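Local coordinates for protein ICChI, a glycosylated chitinase (Ipomoea carnea, PDB 6IDN) that hydrolyses chitin and also shows lysozyme activity, as a glycosylated plant enzyme with the TIM-barrel fold of glycoside hydrolase family 18, at residues Glu2-Trp7 against Tyr25-Ile30; Tyr153-Pro158 against Tyr178-Phe183; Gly8-Glu13 against Ser257-Asp262. All coordinates share one frame; numbering follows the deposited sequence. Where two conformers were deposited one is given.

Overall arrangement
Interactions 1 and 2 each join two neighbouring parallel strands of the same TIM barrel, and their centres lie about 12 Å apart. They meet inside the barrel, where Trp180 packs on Asn29 and Tyr6; Tyr6 OH stands 3.1 Å from Trp180 NE1. Tyr6 OH hydrogen-bonds Asp123, and Trp180 NE1 does so weakly; Asp123 belongs to the acidic signature motif of family 18, so this junction probably lies at the active site. Interaction 3 joins the loops after strands 2-7 and 250-256. It connects with interaction 1 through Tyr25 and Asp261, a probable hydrogen bond, but comes no nearer than about 10 Å to interaction 2. The side chain of Asp10 is about 7 Å from a bound N-acetylglucosamine, probably part of a surface glycan.

Interaction 1. Residues Glu2-Trp7 against Tyr25-Ile30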
# COMPACT_ATOMS: atom_id res chain seq x y z
N GLU A 2 6.70 11.42 4.84
CA GLU A 2 5.66 10.65 5.52
C GLU A 2 6.12 9.21 5.70
O GLU A 2 7.02 8.72 5.01
CB GLU A 2 4.35 10.66 4.72
CG GLU A 2 3.69 12.03 4.65
CD GLU A 2 2.35 11.99 3.93
OE1 GLU A 2 2.30 11.52 2.78
OE2 GLU A 2 1.36 12.45 4.51
N ILE A 3 5.49 8.51 6.64
CA ILE A 3 5.65 7.07 6.79
C ILE A 3 4.31 6.40 6.53
O ILE A 3 3.30 6.79 7.11
CB ILE A 3 6.19 6.69 8.18
CG1 ILE A 3 7.58 7.29 8.38
CG2 ILE A 3 6.22 5.18 8.33
CD1 ILE A 3 8.22 6.95 9.72
N ALA A 4 4.32 5.40 5.65
CA ALA A 4 3.17 4.54 5.40
C ALA A 4 3.48 3.17 5.99
O ALA A 4 4.62 2.72 5.96
CB ALA A 4 2.87 4.39 3.91
N ILE A 5 2.46 2.50 6.51
CA ILE A 5 2.66 1.17 7.06
C ILE A 5 1.49 0.28 6.70
O ILE A 5 0.35 0.75 6.56
CB ILE A 5 2.88 1.18 8.59
CG1 ILE A 5 3.50 -0.16 9.02
CG2 ILE A 5 1.56 1.47 9.32
CD1 ILE A 5 4.40 -0.07 10.22
N TYR A 6 1.77 -1.02 6.56
CA TYR A 6 0.74 -2.03 6.35
C TYR A 6 0.21 -2.56 7.67
O TYR A 6 0.98 -2.87 8.59
CB TYR A 6 1.28 -3.18 5.50
CG TYR A 6 1.33 -2.84 4.03
CD1 TYR A 6 2.42 -2.16 3.51
CD2 TYR A 6 0.31 -3.20 3.17
CE1 TYR A 6 2.47 -1.82 2.18
CE2 TYR A 6 0.35 -2.88 1.82
CZ TYR A 6 1.45 -2.19 1.34
OH TYR A 6 1.51 -1.84 0.01
N TRP A 7 -1.11 -2.71 7.74
CA TRP A 7 -1.77 -3.27 8.90
C TRP A 7 -2.82 -4.26 8.42
O TRP A 7 -3.40 -4.09 7.34
CB TRP A 7 -2.42 -2.16 9.75
CG TRP A 7 -3.24 -2.63 10.93
CD1 TRP A 7 -2.82 -2.73 12.22
CD2 TRP A 7 -4.63 -3.03 10.92
NE1 TRP A 7 -3.86 -3.17 13.03
CE2 TRP A 7 -4.97 -3.36 12.25
CE3 TRP A 7 -5.60 -3.14 9.93
CZ2 TRP A 7 -6.24 -3.80 12.60
CZ3 TRP A 7 -6.86 -3.58 10.27
CH2 TRP A 7 -7.17 -3.90 11.59
N TYR A 25 2.73 7.20 11.89
CA TYR A 25 2.29 6.89 10.53
C TYR A 25 1.36 7.96 9.99
O TYR A 25 0.48 8.47 10.70
CB TYR A 25 1.59 5.53 10.47
CG TYR A 25 2.30 4.46 11.25
CD1 TYR A 25 3.62 4.12 10.96
CD2 TYR A 25 1.67 3.80 12.31
CE1 TYR A 25 4.27 3.14 11.67
CE2 TYR A 25 2.32 2.81 13.02
CZ TYR A 25 3.62 2.48 12.70
OH TYR A 25 4.28 1.50 13.41
N ASP A 26 1.58 8.31 8.73
CA ASP A 26 0.72 9.23 8.01
C ASP A 26 -0.26 8.53 7.10
O ASP A 26 -1.26 9.15 6.71
CB ASP A 26 1.58 10.19 7.18
CG ASP A 26 2.60 10.90 8.02
OD1 ASP A 26 2.24 11.95 8.63
OD2 ASP A 26 3.75 10.41 8.12
N ILE A 27 0.02 7.27 6.73
CA ILE A 27 -0.82 6.46 5.84
C ILE A 27 -0.84 5.03 6.38
O ILE A 27 0.21 4.49 6.75
CB ILE A 27 -0.28 6.46 4.40
CG1 ILE A 27 -0.21 7.89 3.87
CG2 ILE A 27 -1.16 5.62 3.51
CD1 ILE A 27 0.58 8.04 2.61
N ILE A 28 -2.02 4.43 6.42
CA ILE A 28 -2.18 3.02 6.80
C ILE A 28 -2.73 2.28 5.61
O ILE A 28 -3.82 2.62 5.12
CB ILE A 28 -3.12 2.83 8.00
CG1 ILE A 28 -2.85 3.84 9.12
CG2 ILE A 28 -3.05 1.38 8.52
CD1 ILE A 28 -1.56 3.60 9.83
N ASN A 29 -2.02 1.25 5.16
CA ASN A 29 -2.55 0.35 4.13
C ASN A 29 -3.13 -0.87 4.82
O ASN A 29 -2.39 -1.66 5.42
CB ASN A 29 -1.46 -0.08 3.15
CG ASN A 29 -0.89 1.06 2.37
OD1 ASN A 29 -1.63 1.93 1.90
ND2 ASN A 29 0.43 1.07 2.21
N ILE A 30 -4.44 -1.06 4.71
CA ILE A 30 -5.11 -2.22 5.30
C ILE A 30 -5.10 -3.34 4.27
O ILE A 30 -5.74 -3.24 3.22
CB ILE A 30 -6.55 -1.88 5.73
CG1 ILE A 30 -6.58 -0.79 6.81
CG2 ILE A 30 -7.29 -3.15 6.20
CD1 ILE A 30 -8.00 -0.44 7.29
O HOH W 1 -1.39 11.47 5.35
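Strands 2-7 and 27-30 pair in parallel from Ala4-Ile27 to Trp7-Ile30, their axes 26° apart and 4.6 Å from each other at closest approach. With helix 16-21 they form a beta-alpha-beta unit of the TIM barrel. The ladder alternates: Ile5 N donates to Ile27 O, Asn29 N to Ile5 O and Trp7 N to Asn29 O. At the start, Ile3 O accepts from Asp26 N at 2.8 Å and only weakly from Ile27 N, while Asp26 OD2 takes Ile3 N on its anti lone pair at 3.0 Å. That oxygen also forms a salt bridge with Lys269, which probably eases the proximity of the Glu2 and Asp26 carboxylates; a water joins Glu2 OE2 to Asp26 O.

Ile5, Trp7, Ile28 and Ile30 lie on the outer face, where Trp7 and Ile28 meet helix 16-21. Ile5 CG2, held between its own backbone N and carbonyl carbon, rests over the centre of the Tyr25 ring, 3.6 Å from the centroid, and Ile3 CG2 touches the edge of the same ring. Ala4, Tyr6, Ile27 and Asn29 face the barrel interior. Tyr6 turns its hydroxyl to Asp123, and one face of its ring carries Asn29: CB lies 3.8 Å from the centroid, while ND2 sits nearer the rim, 3.5 Å from Tyr6 CZ, with the amide plane turned 55° from the ring.

Interaction 2. Residues Tyr153-Pro158 against Tyr178-Phe183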
# COMPACT_ATOMS: atom_id res chain seq x y z
N TYR A 153 -7.46 8.30 -3.54
CA TYR A 153 -6.03 8.17 -3.78
C TYR A 153 -5.70 6.80 -4.36
O TYR A 153 -6.31 5.79 -4.00
CB TYR A 153 -5.24 8.38 -2.49
CG TYR A 153 -5.41 9.78 -1.98
CD1 TYR A 153 -4.67 10.83 -2.49
CD2 TYR A 153 -6.36 10.05 -1.02
CE1 TYR A 153 -4.85 12.12 -2.03
CE2 TYR A 153 -6.56 11.32 -0.56
CZ TYR A 153 -5.80 12.35 -1.06
OH TYR A 153 -6.01 13.62 -0.58
N LEU A 154 -4.73 6.77 -5.27
CA LEU A 154 -4.28 5.52 -5.86
C LEU A 154 -2.82 5.32 -5.48
O LEU A 154 -2.00 6.22 -5.67
CB LEU A 154 -4.45 5.55 -7.38
CG LEU A 154 -5.88 5.74 -7.88
CD1 LEU A 154 -5.93 5.93 -9.40
CD2 LEU A 154 -6.72 4.55 -7.46
N ALA A 155 -2.51 4.15 -4.94
CA ALA A 155 -1.15 3.84 -4.53
C ALA A 155 -0.76 2.50 -5.14
O ALA A 155 -1.61 1.64 -5.36
CB ALA A 155 -1.02 3.79 -2.99
N ALA A 156 0.53 2.34 -5.44
CA ALA A 156 1.05 1.09 -6.00
C ALA A 156 2.28 0.64 -5.22
O ALA A 156 3.08 1.46 -4.79
CB ALA A 156 1.44 1.24 -7.48
N ALA A 157 2.46 -0.69 -5.14
CA ALA A 157 3.55 -1.30 -4.38
C ALA A 157 4.36 -2.27 -5.24
O ALA A 157 4.38 -3.48 -4.98
CB ALA A 157 3.00 -2.01 -3.13
N PRO A 158 5.05 -1.76 -6.25
CA PRO A 158 5.89 -2.64 -7.07
C PRO A 158 7.13 -3.09 -6.31
O PRO A 158 7.57 -2.45 -5.36
CB PRO A 158 6.28 -1.76 -8.26
CG PRO A 158 6.38 -0.36 -7.64
CD PRO A 158 5.23 -0.34 -6.61
N TYR A 178 0.66 7.74 -5.08
CA TYR A 178 1.74 7.19 -4.28
C TYR A 178 2.28 5.96 -4.96
O TYR A 178 1.50 5.15 -5.46
CB TYR A 178 1.26 6.79 -2.85
CG TYR A 178 0.65 7.92 -2.05
CD1 TYR A 178 -0.72 8.17 -2.14
CD2 TYR A 178 1.42 8.72 -1.24
CE1 TYR A 178 -1.28 9.19 -1.45
CE2 TYR A 178 0.84 9.75 -0.52
CZ TYR A 178 -0.51 9.98 -0.65
OH TYR A 178 -1.15 10.99 0.04
N VAL A 179 3.59 5.80 -4.97
CA VAL A 179 4.21 4.53 -5.39
C VAL A 179 5.28 4.25 -4.34
O VAL A 179 6.20 5.05 -4.17
CB VAL A 179 4.82 4.57 -6.80
CG1 VAL A 179 5.56 3.25 -7.05
CG2 VAL A 179 3.71 4.77 -7.84
N TRP A 180 5.15 3.15 -3.59
CA TRP A 180 6.17 2.71 -2.64
C TRP A 180 6.88 1.52 -3.24
O TRP A 180 6.28 0.45 -3.37
CB TRP A 180 5.59 2.38 -1.27
CG TRP A 180 4.14 1.99 -1.24
CD1 TRP A 180 3.61 0.79 -1.60
CD2 TRP A 180 3.07 2.78 -0.75
NE1 TRP A 180 2.25 0.79 -1.40
CE2 TRP A 180 1.90 1.98 -0.85
CE3 TRP A 180 2.97 4.07 -0.21
CZ2 TRP A 180 0.66 2.45 -0.49
CZ3 TRP A 180 1.69 4.53 0.18
CH2 TRP A 180 0.57 3.71 0.02
N VAL A 181 8.13 1.70 -3.61
CA VAL A 181 8.92 0.66 -4.27
C VAL A 181 9.52 -0.24 -3.21
O VAL A 181 10.20 0.23 -2.29
CB VAL A 181 10.01 1.28 -5.16
CG1 VAL A 181 10.74 0.18 -5.90
CG2 VAL A 181 9.40 2.29 -6.13
N GLN A 182 9.26 -1.54 -3.32
CA GLN A 182 9.68 -2.49 -2.30
C GLN A 182 11.13 -2.89 -2.53
O GLN A 182 11.43 -3.72 -3.38
CB GLN A 182 8.77 -3.73 -2.28
CG GLN A 182 7.32 -3.47 -1.86
CD GLN A 182 6.38 -4.61 -2.24
OE1 GLN A 182 6.69 -5.41 -3.10
NE2 GLN A 182 5.22 -4.66 -1.61
N PHE A 183 12.02 -2.31 -1.73
CA PHE A 183 13.45 -2.64 -1.79
C PHE A 183 13.73 -3.73 -0.75
O PHE A 183 14.43 -3.54 0.25
CB PHE A 183 14.29 -1.39 -1.56
CG PHE A 183 14.38 -0.51 -2.76
CD1 PHE A 183 15.33 -0.75 -3.72
CD2 PHE A 183 13.45 0.51 -2.98
CE1 PHE A 183 15.42 0.05 -4.86
CE2 PHE A 183 13.53 1.30 -4.12
CZ PHE A 183 14.51 1.06 -5.05
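Trp180 overlaps Ala155 to Ala157 of the neighbouring chain segment with its indole, meeting the methyls of the first and last and the carbonyl of the middle one. The six-membered ring presses on Ala155, whose CB comes to 3.3 Å from Trp180 CZ2. Ala157 meets the other end, its CB in the ring plane at the edge and 3.2 Å from Trp180 CD1, and Ala156 O lies over one face at the same five-membered end, nearest CD1. A chi1 of 25°, well away from a staggered value, sets Trp180 CG; with the short carbon contacts it suggests tight, somewhat strained packing.

The backbones run parallel, with Ala155 level with Tyr178 and Ala156 with Val179. Tyr178 N donates to Leu154 O and Ala156 N to Tyr178 O, and Trp180 N reaches Ala156 O at 2.9 Å, nearly along the C=O axis. At the next step the ladder is interrupted, because Pro158 has no N-H to give. Its CD lies 3.5 Å from Trp180 O instead, and Ala157 CA supplies a C-H...O contact to the same oxygen. One further backbone bond follows, Gln182 N to Pro158 O at 2.8 Å.

On the other face of the sheet Val179 CG1 meets Pro158 CD at 3.6 Å, the two side chains crossing at about a right angle. At the start of the strands Tyr153 CD1 touches the edge of the Tyr178 ring at CE1.

Strands 121-126 and 213-219 flank this pair in the barrel wall. Inside, Trp180 reaches Phe75 of strand 73-80, and Trp180 NE1 and Gln182 NE2 make weak hydrogen bonds to Asp123 and Asp125, respectively; outside, Trp206 of helix 196-206 packs on Pro158 and Val181.

Interaction 3. Residues Gly8-Glu13 against Ser257-Asp262; sequences GQDGGE and SKYYDD
Asp10 and Glu13 of the loop after strand 2-7 meet Lys258 and Tyr259, which lie in a short 3-10 turn just beyond the cis peptide before Ser257. Gly8 begins the loop with backbone angles that call for glycine, and its N donates to Glu13 OE2 at 2.8 Å from above the carboxylate plane. Asp10 follows with CG anti to its backbone N (chi1 -163°), and its carboxylate lies flat over one face of the Tyr259 ring, the planes 7° apart and OD2 above the centre. Asp10 OD1 takes Gly12 N at 3.1 Å on its anti lone pair, an Asx turn inside the type I turn from Asp10 to Glu13. Gly12 C lies at the edge of the Tyr259 ring. Glu13 closes the turn: its CB packs 3.8 Å from Tyr259 CB, and its carbonyl O accepts Lys258 NZ at 2.8 Å. Glu13 OE2 is also bound by His49.

An alanine in place of Tyr259 would probably leave this face of the Asp10 carboxylate uncovered by the ring and open a gap beside Gly12. A carboxylate over an aromatic face is unlikely to be attractive electrostatically, so the Asx turn probably helps to hold the carboxylate there, whereas the lysine-to-carbonyl bond supplies a direct polar link between the loops.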
# COMPACT_ATOMS: atom_id res chain seq x y z
N GLY A 8 -3.04 -5.30 9.21
CA GLY A 8 -4.10 -6.25 8.92
C GLY A 8 -3.69 -7.70 8.95
O GLY A 8 -4.53 -8.58 9.14
N GLN A 9 -2.40 -7.99 8.75
CA GLN A 9 -1.97 -9.35 8.48
C GLN A 9 -1.35 -10.05 9.69
O GLN A 9 -0.74 -11.12 9.52
CB GLN A 9 -1.01 -9.36 7.29
CG GLN A 9 -1.71 -9.13 5.95
CD GLN A 9 -2.78 -10.17 5.69
OE1 GLN A 9 -2.47 -11.36 5.54
NE2 GLN A 9 -4.05 -9.75 5.69
N ASP A 10 -1.52 -9.51 10.89
CA ASP A 10 -1.20 -10.25 12.11
C ASP A 10 -2.05 -9.72 13.25
O ASP A 10 -1.93 -8.56 13.63
CB ASP A 10 0.30 -10.15 12.45
CG ASP A 10 0.73 -11.22 13.43
OD1 ASP A 10 0.14 -11.29 14.54
OD2 ASP A 10 1.67 -11.98 13.11
N GLY A 11 -2.93 -10.58 13.78
CA GLY A 11 -3.89 -10.17 14.79
C GLY A 11 -3.26 -9.63 16.07
O GLY A 11 -3.94 -8.93 16.83
N GLY A 12 -2.00 -9.94 16.32
CA GLY A 12 -1.29 -9.43 17.47
C GLY A 12 -0.55 -8.13 17.27
O GLY A 12 0.14 -7.67 18.19
N GLU A 13 -0.66 -7.50 16.10
CA GLU A 13 0.08 -6.26 15.85
C GLU A 13 -0.56 -5.04 16.49
O GLU A 13 -0.04 -3.93 16.32
CB GLU A 13 0.24 -6.04 14.35
CG GLU A 13 -1.03 -5.59 13.64
CD GLU A 13 -1.00 -5.93 12.18
OE1 GLU A 13 0.10 -5.87 11.59
OE2 GLU A 13 -2.06 -6.27 11.61
N SER A 257 6.01 -4.48 8.28
CA SER A 257 4.60 -4.12 8.46
C SER A 257 4.44 -3.71 9.94
O SER A 257 5.41 -3.73 10.69
CB SER A 257 3.69 -5.30 8.13
OG SER A 257 3.82 -6.31 9.15
N LYS A 258 3.22 -3.37 10.36
CA LYS A 258 3.02 -2.95 11.75
C LYS A 258 3.50 -4.02 12.73
O LYS A 258 4.09 -3.70 13.77
CB LYS A 258 1.55 -2.61 11.99
CG LYS A 258 1.19 -2.31 13.46
CD LYS A 258 2.00 -1.13 14.01
CE LYS A 258 1.51 -0.73 15.42
NZ LYS A 258 1.74 -1.79 16.43
N TYR A 259 3.27 -5.30 12.40
CA TYR A 259 3.61 -6.38 13.32
C TYR A 259 5.10 -6.39 13.66
O TYR A 259 5.47 -6.78 14.77
CB TYR A 259 3.20 -7.73 12.74
CG TYR A 259 3.55 -8.90 13.64
CD1 TYR A 259 2.84 -9.12 14.81
CD2 TYR A 259 4.58 -9.77 13.32
CE1 TYR A 259 3.15 -10.18 15.64
CE2 TYR A 259 4.90 -10.83 14.15
CZ TYR A 259 4.18 -11.03 15.30
OH TYR A 259 4.50 -12.09 16.13
N TYR A 260 5.95 -5.97 12.72
CA TYR A 260 7.39 -6.02 12.88
C TYR A 260 8.00 -4.69 13.29
O TYR A 260 9.22 -4.62 13.48
CB TYR A 260 8.05 -6.51 11.58
CG TYR A 260 7.60 -7.91 11.20
CD1 TYR A 260 8.09 -9.01 11.88
CD2 TYR A 260 6.67 -8.11 10.20
CE1 TYR A 260 7.67 -10.29 11.56
CE2 TYR A 260 6.24 -9.39 9.86
CZ TYR A 260 6.75 -10.47 10.54
OH TYR A 260 6.33 -11.75 10.23
N ASP A 261 7.19 -3.65 13.44
CA ASP A 261 7.68 -2.30 13.72
C ASP A 261 7.58 -2.03 15.22
O ASP A 261 6.71 -1.30 15.70
CB ASP A 261 6.88 -1.27 12.90
CG ASP A 261 7.44 0.13 13.03
OD1 ASP A 261 8.62 0.27 13.43
OD2 ASP A 261 6.70 1.10 12.75
N ASP A 262 8.51 -2.62 15.98
CA ASP A 262 8.57 -2.35 17.41
C ASP A 262 9.14 -0.96 17.68
O ASP A 262 8.61 -0.20 18.49
CB ASP A 262 9.40 -3.42 18.12
CG ASP A 262 8.91 -4.84 17.84
OD1 ASP A 262 7.78 -5.02 17.33
OD2 ASP A 262 9.67 -5.79 18.14
O HOH W 2 3.47 -12.06 10.34